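Beta-mannosidase (Trichoderma harzianum, PDB 4CVU) is a fungal beta-mannosidase of glycoside hydrolase family 2, which probably removes terminal beta-linked mannose residues from glycans and oligosaccharides. Local coordinates at residues V191-E194 and Q195-G199; D921-G924 and G925-E929; M600-I603 and Q604-Q607. All blocks are in the same frame, centred on the assembly; numbering follows the deposited sequence.

Overall arrangement
Along the chain the order is contact 1, contact 3, contact 2, and each is a local contact between residues a few positions apart. Contact 1 lies in the loop between helix 159-168 and strand 215-221 of the galactose-binding-like domain, buried where it meets helix 458-475. Contact 3 starts helix 603-609, against helices 620-625 and 664-692. Contact 2 lies in the connection between strands 911-921 and 932-934 of the C-terminal Ig-fold domain. Centres of contacts 1 and 3 lie about 27 Å apart, those of 2 and 3 about 20 Å, and those of 1 and 2 about 40 Å. None touches another; together they sample an accessory domain near either end of the chain and the helical part between them.

Contact 1 of 3, residues V191-E194 and Q195-G199; sequences VRKE and QNDFG
Gln195, folded back on Lys193, opens a short 3-10 turn (195-197) in the loop between helix 159-168 and strand 215-221 of the galactose-binding-like domain. A bend at chi2 (-82°) brings its NE2 to Lys193 O at 2.9 Å, along a nearly straight bond (165°) with the acceptor close to the amide plane. NE2 also bonds Arg188 O and OE1 pairs with Tyr454 OH, so the amide is gripped at both ends. Two residues on, Asp197 N closes the turn on Glu194 O at 3.1 Å, and its carboxylate faces two side chains. OD2 receives Lys193 NZ on its anti lone pair, a salt bridge of 2.6 Å in which the two side chains meet at about a right angle; NZ has further partners in Asp113 and Pro208 O. Asp197 OD1 lies 2.6 Å from Glu194 OE1, the carboxylate planes almost perpendicular. Glu194 OE2 bonds Trp396 NE1. A leucine in place of Asp197 would probably leave Lys193 NZ short of one carboxylate and Glu194 OE1 without its close neighbour. Phe198 then packs its ring against Val159 of helix 159-168. Its CZ meets Val191 CG1 at 3.8 Å and Lys193 CD at 3.9 Å, both approaching the ring obliquely.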
loop_
_atom_site.group_PDB
_atom_site.type_symbol
_atom_site.label_atom_id
_atom_site.label_comp_id
_atom_site.label_asym_id
_atom_site.label_seq_id
_atom_site.Cartn_x
_atom_site.Cartn_y
_atom_site.Cartn_z
ATOM N N VAL A 191 -3.550 35.073 -4.808
ATOM C CA VAL A 191 -4.109 34.342 -5.959
ATOM C C VAL A 191 -5.562 33.948 -5.755
ATOM O O VAL A 191 -5.921 33.396 -4.732
ATOM C CB VAL A 191 -3.248 33.135 -6.348
ATOM C CG1 VAL A 191 -3.022 32.193 -5.162
ATOM C CG2 VAL A 191 -3.886 32.381 -7.508
ATOM N N ARG A 192 -6.394 34.219 -6.751
ATOM C CA ARG A 192 -7.774 33.768 -6.743
ATOM C C ARG A 192 -7.842 32.301 -7.190
ATOM O O ARG A 192 -8.179 31.980 -8.340
ATOM C CB ARG A 192 -8.620 34.678 -7.645
ATOM C CG ARG A 192 -8.589 36.123 -7.238
ATOM C CD ARG A 192 -8.915 36.316 -5.788
ATOM N NE ARG A 192 -10.106 35.546 -5.429
ATOM C CZ ARG A 192 -10.331 34.965 -4.251
ATOM N NH1 ARG A 192 -9.456 35.042 -3.250
ATOM N NH2 ARG A 192 -11.470 34.305 -4.054
ATOM N N LYS A 193 -7.511 31.433 -6.225
ATOM C CA LYS A 193 -7.449 29.975 -6.364
ATOM C C LYS A 193 -7.907 29.447 -5.017
ATOM O O LYS A 193 -7.753 30.101 -3.944
ATOM C CB LYS A 193 -6.011 29.492 -6.717
ATOM C CG LYS A 193 -5.820 27.966 -6.876
ATOM C CD LYS A 193 -4.509 27.618 -7.582
ATOM C CE LYS A 193 -4.169 26.111 -7.619
ATOM N NZ LYS A 193 -5.369 25.236 -7.687
ATOM N N GLU A 194 -8.496 28.273 -5.069
ATOM C CA GLU A 194 -9.070 27.589 -3.914
ATOM C C GLU A 194 -7.977 27.539 -2.886
ATOM O O GLU A 194 -6.919 27.017 -3.088
ATOM C CB GLU A 194 -9.565 26.192 -4.360
ATOM C CG GLU A 194 -9.924 25.210 -3.270
ATOM C CD GLU A 194 -10.575 23.909 -3.769
ATOM O OE1 GLU A 194 -9.854 23.095 -4.299
ATOM O OE2 GLU A 194 -11.759 23.696 -3.615
ATOM N N GLN A 195 -8.231 28.165 -1.745
ATOM C CA GLN A 195 -7.208 28.354 -0.797
ATOM C C GLN A 195 -6.643 27.086 -0.182
ATOM O O GLN A 195 -5.480 27.056 0.106
ATOM C CB GLN A 195 -7.645 29.373 0.267
ATOM C CG GLN A 195 -8.039 30.699 -0.309
ATOM C CD GLN A 195 -6.900 31.653 -0.615
ATOM O OE1 GLN A 195 -6.477 32.454 0.228
ATOM N NE2 GLN A 195 -6.427 31.628 -1.864
ATOM N N ASN A 196 -7.452 26.060 0.027
ATOM C CA ASN A 196 -7.002 24.847 0.588
ATOM C C ASN A 196 -6.061 24.060 -0.297
ATOM O O ASN A 196 -5.436 23.168 0.160
ATOM C CB ASN A 196 -8.104 23.974 1.127
ATOM C CG ASN A 196 -8.987 23.435 0.072
ATOM O OD1 ASN A 196 -9.905 24.066 -0.372
ATOM N ND2 ASN A 196 -8.656 22.234 -0.378
ATOM N N ASP A 197 -5.928 24.480 -1.532
ATOM C CA ASP A 197 -5.001 23.850 -2.482
ATOM C C ASP A 197 -3.529 24.018 -2.092
ATOM O O ASP A 197 -2.678 23.312 -2.588
ATOM C CB ASP A 197 -5.235 24.451 -3.845
ATOM C CG ASP A 197 -6.492 24.023 -4.475
ATOM O OD1 ASP A 197 -7.297 23.331 -3.839
ATOM O OD2 ASP A 197 -6.673 24.355 -5.656
ATOM N N PHE A 198 -3.251 24.977 -1.205
ATOM C CA PHE A 198 -1.935 25.184 -0.645
ATOM C C PHE A 198 -1.767 24.579 0.754
ATOM O O PHE A 198 -0.809 24.935 1.482
ATOM C CB PHE A 198 -1.615 26.680 -0.611
ATOM C CG PHE A 198 -1.860 27.360 -1.927
ATOM C CD1 PHE A 198 -0.972 27.195 -2.975
ATOM C CD2 PHE A 198 -3.029 28.076 -2.143
ATOM C CE1 PHE A 198 -1.226 27.786 -4.196
ATOM C CE2 PHE A 198 -3.302 28.644 -3.367
ATOM C CZ PHE A 198 -2.381 28.505 -4.396
ATOM N N GLY A 199 -2.724 23.697 1.121
ATOM C CA GLY A 199 -2.704 22.967 2.341
ATOM C C GLY A 199 -3.718 23.489 3.330
ATOM O O GLY A 199 -4.015 24.663 3.334
#

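Contact 2 of 3, residues D921-G924 and G925-E929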
loop_
_atom_site.group_PDB
_atom_site.type_symbol
_atom_site.label_atom_id
_atom_site.label_comp_id
_atom_site.label_asym_id
_atom_site.label_seq_id
_atom_site.Cartn_x
_atom_site.Cartn_y
_atom_site.Cartn_z
ATOM N N ASP A 921 -21.844 -2.193 -3.981
ATOM C CA ASP A 921 -21.294 -3.476 -3.557
ATOM C C ASP A 921 -20.315 -3.977 -4.591
ATOM O O ASP A 921 -20.652 -4.043 -5.743
ATOM C CB ASP A 921 -22.423 -4.491 -3.408
ATOM C CG ASP A 921 -21.954 -5.798 -2.810
ATOM O OD1 ASP A 921 -20.817 -5.857 -2.306
ATOM O OD2 ASP A 921 -22.727 -6.763 -2.835
ATOM N N THR A 922 -19.111 -4.330 -4.176
ATOM C CA THR A 922 -18.134 -4.968 -5.069
ATOM C C THR A 922 -17.961 -6.462 -4.762
ATOM O O THR A 922 -17.231 -7.140 -5.460
ATOM C CB THR A 922 -16.740 -4.315 -4.944
ATOM O OG1 THR A 922 -16.215 -4.555 -3.643
ATOM C CG2 THR A 922 -16.809 -2.809 -5.204
ATOM N N THR A 923 -18.624 -6.953 -3.714
ATOM C CA THR A 923 -18.386 -8.317 -3.169
ATOM C C THR A 923 -19.399 -9.336 -3.645
ATOM O O THR A 923 -19.455 -10.426 -3.114
ATOM C CB THR A 923 -18.533 -8.332 -1.654
ATOM O OG1 THR A 923 -19.940 -8.209 -1.328
ATOM C CG2 THR A 923 -17.720 -7.200 -1.013
ATOM N N GLY A 924 -20.234 -8.973 -4.613
ATOM C CA GLY A 924 -21.300 -9.847 -5.118
ATOM C C GLY A 924 -22.213 -10.364 -4.033
ATOM O O GLY A 924 -22.626 -11.502 -4.076
ATOM N N GLY A 925 -22.523 -9.534 -3.036
ATOM C CA GLY A 925 -23.438 -9.934 -1.994
ATOM C C GLY A 925 -22.840 -10.658 -0.803
ATOM O O GLY A 925 -23.542 -10.875 0.167
ATOM N N LYS A 926 -21.555 -11.007 -0.837
ATOM C CA LYS A 926 -20.945 -11.738 0.291
ATOM C C LYS A 926 -20.531 -10.855 1.461
ATOM O O LYS A 926 -20.100 -11.373 2.471
ATOM C CB LYS A 926 -19.722 -12.511 -0.163
ATOM C CG LYS A 926 -20.014 -13.491 -1.293
ATOM C CD LYS A 926 -18.963 -14.599 -1.318
ATOM C CE LYS A 926 -19.328 -15.668 -2.354
ATOM N NZ LYS A 926 -20.434 -16.576 -1.877
ATOM N N TRP A 927 -20.589 -9.544 1.294
ATOM C CA TRP A 927 -20.212 -8.596 2.361
ATOM C C TRP A 927 -20.935 -8.783 3.688
ATOM O O TRP A 927 -20.413 -8.394 4.756
ATOM C CB TRP A 927 -20.422 -7.161 1.887
ATOM C CG TRP A 927 -21.867 -6.795 1.634
ATOM C CD1 TRP A 927 -22.591 -7.002 0.477
ATOM C CD2 TRP A 927 -22.759 -6.182 2.560
ATOM N NE1 TRP A 927 -23.875 -6.541 0.631
ATOM C CE2 TRP A 927 -24.009 -6.037 1.903
ATOM C CE3 TRP A 927 -22.624 -5.723 3.883
ATOM C CZ2 TRP A 927 -25.110 -5.467 2.523
ATOM C CZ3 TRP A 927 -23.747 -5.171 4.513
ATOM C CH2 TRP A 927 -24.965 -5.039 3.836
ATOM N N THR A 928 -22.171 -9.298 3.623
ATOM C CA THR A 928 -23.009 -9.503 4.822
ATOM C C THR A 928 -22.369 -10.503 5.785
ATOM O O THR A 928 -22.442 -10.325 6.989
ATOM C CB THR A 928 -24.429 -10.032 4.463
ATOM O OG1 THR A 928 -24.337 -11.269 3.718
ATOM C CG2 THR A 928 -25.149 -9.004 3.652
ATOM N N GLU A 929 -21.706 -11.507 5.224
ATOM C CA GLU A 929 -20.953 -12.499 5.980
ATOM C C GLU A 929 -19.672 -11.963 6.610
ATOM O O GLU A 929 -19.117 -12.622 7.478
ATOM C CB GLU A 929 -20.504 -13.640 5.069
ATOM C CG GLU A 929 -21.629 -14.370 4.382
ATOM C CD GLU A 929 -21.113 -15.290 3.285
ATOM O OE1 GLU A 929 -19.895 -15.594 3.274
ATOM O OE2 GLU A 929 -21.923 -15.715 2.432
#
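The indole of Trp927 presents the edge of its five-membered ring to Thr923 and Asp921, while one of its faces is covered by Thr928 CG2, 3.6 Å above the plane and over the ring centre. At that edge CD1 is the point of contact: Thr923 OG1 lies in the plane of the ring, and Asp921 OD2 comes to 3.3 Å from CD1. The other flat group, the carboxylate of Asp921, stands almost upright to the indole, the two planes 81° apart, and three donors fix its rotation. OD1 takes two of them, both from Thr923. Thr923 N arrives from above the carboxylate plane at 2.8 Å, which makes an Asx turn, and Thr923 OG1 donates on the syn side at 2.7 Å. OD2 accepts Gly925 N at 2.8 Å, also from the syn side and slightly out of plane. While its own hydrogen is directed at Asp921 OD1, Thr923 OG1 accepts Trp927 N at 3.0 Å through a rather bent bond (136°); its chi1 of 73°, with OG1 between the backbone N and the carbonyl carbon, lets one hydroxyl serve both neighbours. A type I' beta turn runs from Thr923 to Lys926, closed by Lys926 N to Thr923 O at 3.2 Å. Gly924 and Gly925 occupy its two central positions, both with positive phi, and at Gly925 a beta carbon would run into Gly924 O. The aliphatic start of Lys926 rests beside Thr923 O before the chain leads away. The turn leaves strand 911-921 of the Ig-fold domain on the way to strand 932-934. Trp927 meets Phe916 of strand 911-921, Asp663 of the second subunit packs on Thr923, and Thr922 bonds Gly894, just ahead of strand 895-899.

Contact 3 of 3, residues M600-I603 and Q604-Q607; sequences MPSI and QTWQ
Pro601 sets CG over one face of the Trp606 indole, the two side chains crossing at about a right angle, in a CH-pi contact at the entrance to helix 603-609, probably part of the (beta/alpha)8 barrel domain of family 2 enzymes. CG sits 3.6 Å from the centroid of the five-membered ring of Trp606, 22° off its normal and displaced toward the rim. Met600 comes to the edge instead, a Met-aromatic contact with SD 3.9 Å from CZ2 of Trp606. The indole also meets Phe668 and Cys672 of helix 664-692.

Ser602 is the N-cap. With OG turned between its backbone N and carbonyl carbon (chi1 67°), the hydroxyl accepts Thr605 N at 2.9 Å, holding an amide of the first helical turn. The Ser602 and Thr605 hydroxyls both bond Glu721 OE1, which ties the helix start to a loop later in the chain. Pro601 CB also packs on Thr605 CG2, so the residue before the cap reaches into the first turn.

Regular helical bonding then begins: Trp606 N bonds Ser602 O at 3.0 Å in a nearly straight line (172°), and Gln607 N reaches Ile603 O. Gln604 folds back at chi2 until OE1 is 3.3 Å from Ser602 CB. Ile603 CG1 lies 3.9 Å from Gln607 CD, the two side chains crossing at a slant.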
loop_
_atom_site.group_PDB
_atom_site.type_symbol
_atom_site.label_atom_id
_atom_site.label_comp_id
_atom_site.label_asym_id
_atom_site.label_seq_id
_atom_site.Cartn_x
_atom_site.Cartn_y
_atom_site.Cartn_z
ATOM N N MET A 600 -9.164 9.644 14.449
ATOM C CA MET A 600 -8.567 8.801 13.409
ATOM C C MET A 600 -9.628 8.286 12.509
ATOM O O MET A 600 -10.743 8.030 12.944
ATOM C CB MET A 600 -7.924 7.577 14.057
ATOM C CG MET A 600 -6.607 7.680 14.744
ATOM S SD MET A 600 -5.352 8.337 13.720
ATOM C CE MET A 600 -3.860 8.030 14.607
ATOM N N PRO A 601 -9.289 8.000 11.228
ATOM C CA PRO A 601 -10.270 7.268 10.484
ATOM C C PRO A 601 -10.154 5.751 10.733
ATOM O O PRO A 601 -9.173 5.264 11.336
ATOM C CB PRO A 601 -9.854 7.553 9.026
ATOM C CG PRO A 601 -8.384 7.721 9.069
ATOM C CD PRO A 601 -8.167 8.461 10.385
ATOM N N SER A 602 -11.100 4.987 10.179
ATOM C CA SER A 602 -11.060 3.532 10.277
ATOM C C SER A 602 -9.744 2.988 9.726
ATOM O O SER A 602 -9.108 3.617 8.886
ATOM C CB SER A 602 -12.229 2.941 9.462
ATOM O OG SER A 602 -11.997 3.214 8.094
ATOM N N ILE A 603 -9.340 1.816 10.216
ATOM C CA ILE A 603 -8.194 1.138 9.626
ATOM C C ILE A 603 -8.455 0.802 8.147
ATOM O O ILE A 603 -7.502 0.755 7.355
ATOM C CB ILE A 603 -7.745 -0.115 10.429
ATOM C CG1 ILE A 603 -6.487 -0.734 9.801
ATOM C CG2 ILE A 603 -8.856 -1.164 10.538
ATOM C CD1 ILE A 603 -5.844 -1.820 10.631
ATOM N N GLN A 604 -9.715 0.585 7.750
ATOM C CA GLN A 604 -9.974 0.209 6.324
ATOM C C GLN A 604 -9.691 1.451 5.479
ATOM O O GLN A 604 -9.212 1.358 4.355
ATOM C CB GLN A 604 -11.408 -0.271 6.070
ATOM C CG GLN A 604 -11.808 -1.577 6.791
ATOM C CD GLN A 604 -12.125 -1.416 8.270
ATOM O OE1 GLN A 604 -12.230 -0.336 8.791
ATOM N NE2 GLN A 604 -12.313 -2.531 8.948
ATOM N N THR A 605 -9.999 2.643 6.039
ATOM C CA THR A 605 -9.709 3.887 5.338
ATOM C C THR A 605 -8.160 4.072 5.263
ATOM O O THR A 605 -7.594 4.160 4.131
ATOM C CB THR A 605 -10.462 5.098 5.928
ATOM O OG1 THR A 605 -11.878 5.072 5.565
ATOM C CG2 THR A 605 -9.868 6.341 5.434
ATOM N N TRP A 606 -7.461 4.007 6.418
ATOM C CA TRP A 606 -5.984 4.061 6.414
ATOM C C TRP A 606 -5.417 3.128 5.356
ATOM O O TRP A 606 -4.474 3.478 4.621
ATOM C CB TRP A 606 -5.415 3.598 7.701
ATOM C CG TRP A 606 -5.433 4.720 8.724
ATOM C CD1 TRP A 606 -6.132 4.758 9.857
ATOM C CD2 TRP A 606 -4.743 5.954 8.615
ATOM N NE1 TRP A 606 -5.885 5.967 10.544
ATOM C CE2 TRP A 606 -5.027 6.710 9.779
ATOM C CE3 TRP A 606 -3.879 6.495 7.664
ATOM C CZ2 TRP A 606 -4.479 7.965 9.988
ATOM C CZ3 TRP A 606 -3.333 7.727 7.874
ATOM C CH2 TRP A 606 -3.635 8.466 9.044
ATOM N N GLN A 607 -5.944 1.927 5.338
ATOM C CA GLN A 607 -5.413 0.884 4.461
ATOM C C GLN A 607 -5.438 1.257 2.971
ATOM O O GLN A 607 -4.753 0.637 2.128
ATOM C CB GLN A 607 -6.157 -0.427 4.706
ATOM C CG GLN A 607 -5.661 -1.176 5.921
ATOM C CD GLN A 607 -6.505 -2.394 6.230
ATOM O OE1 GLN A 607 -7.747 -2.391 6.133
ATOM N NE2 GLN A 607 -5.845 -3.429 6.576
#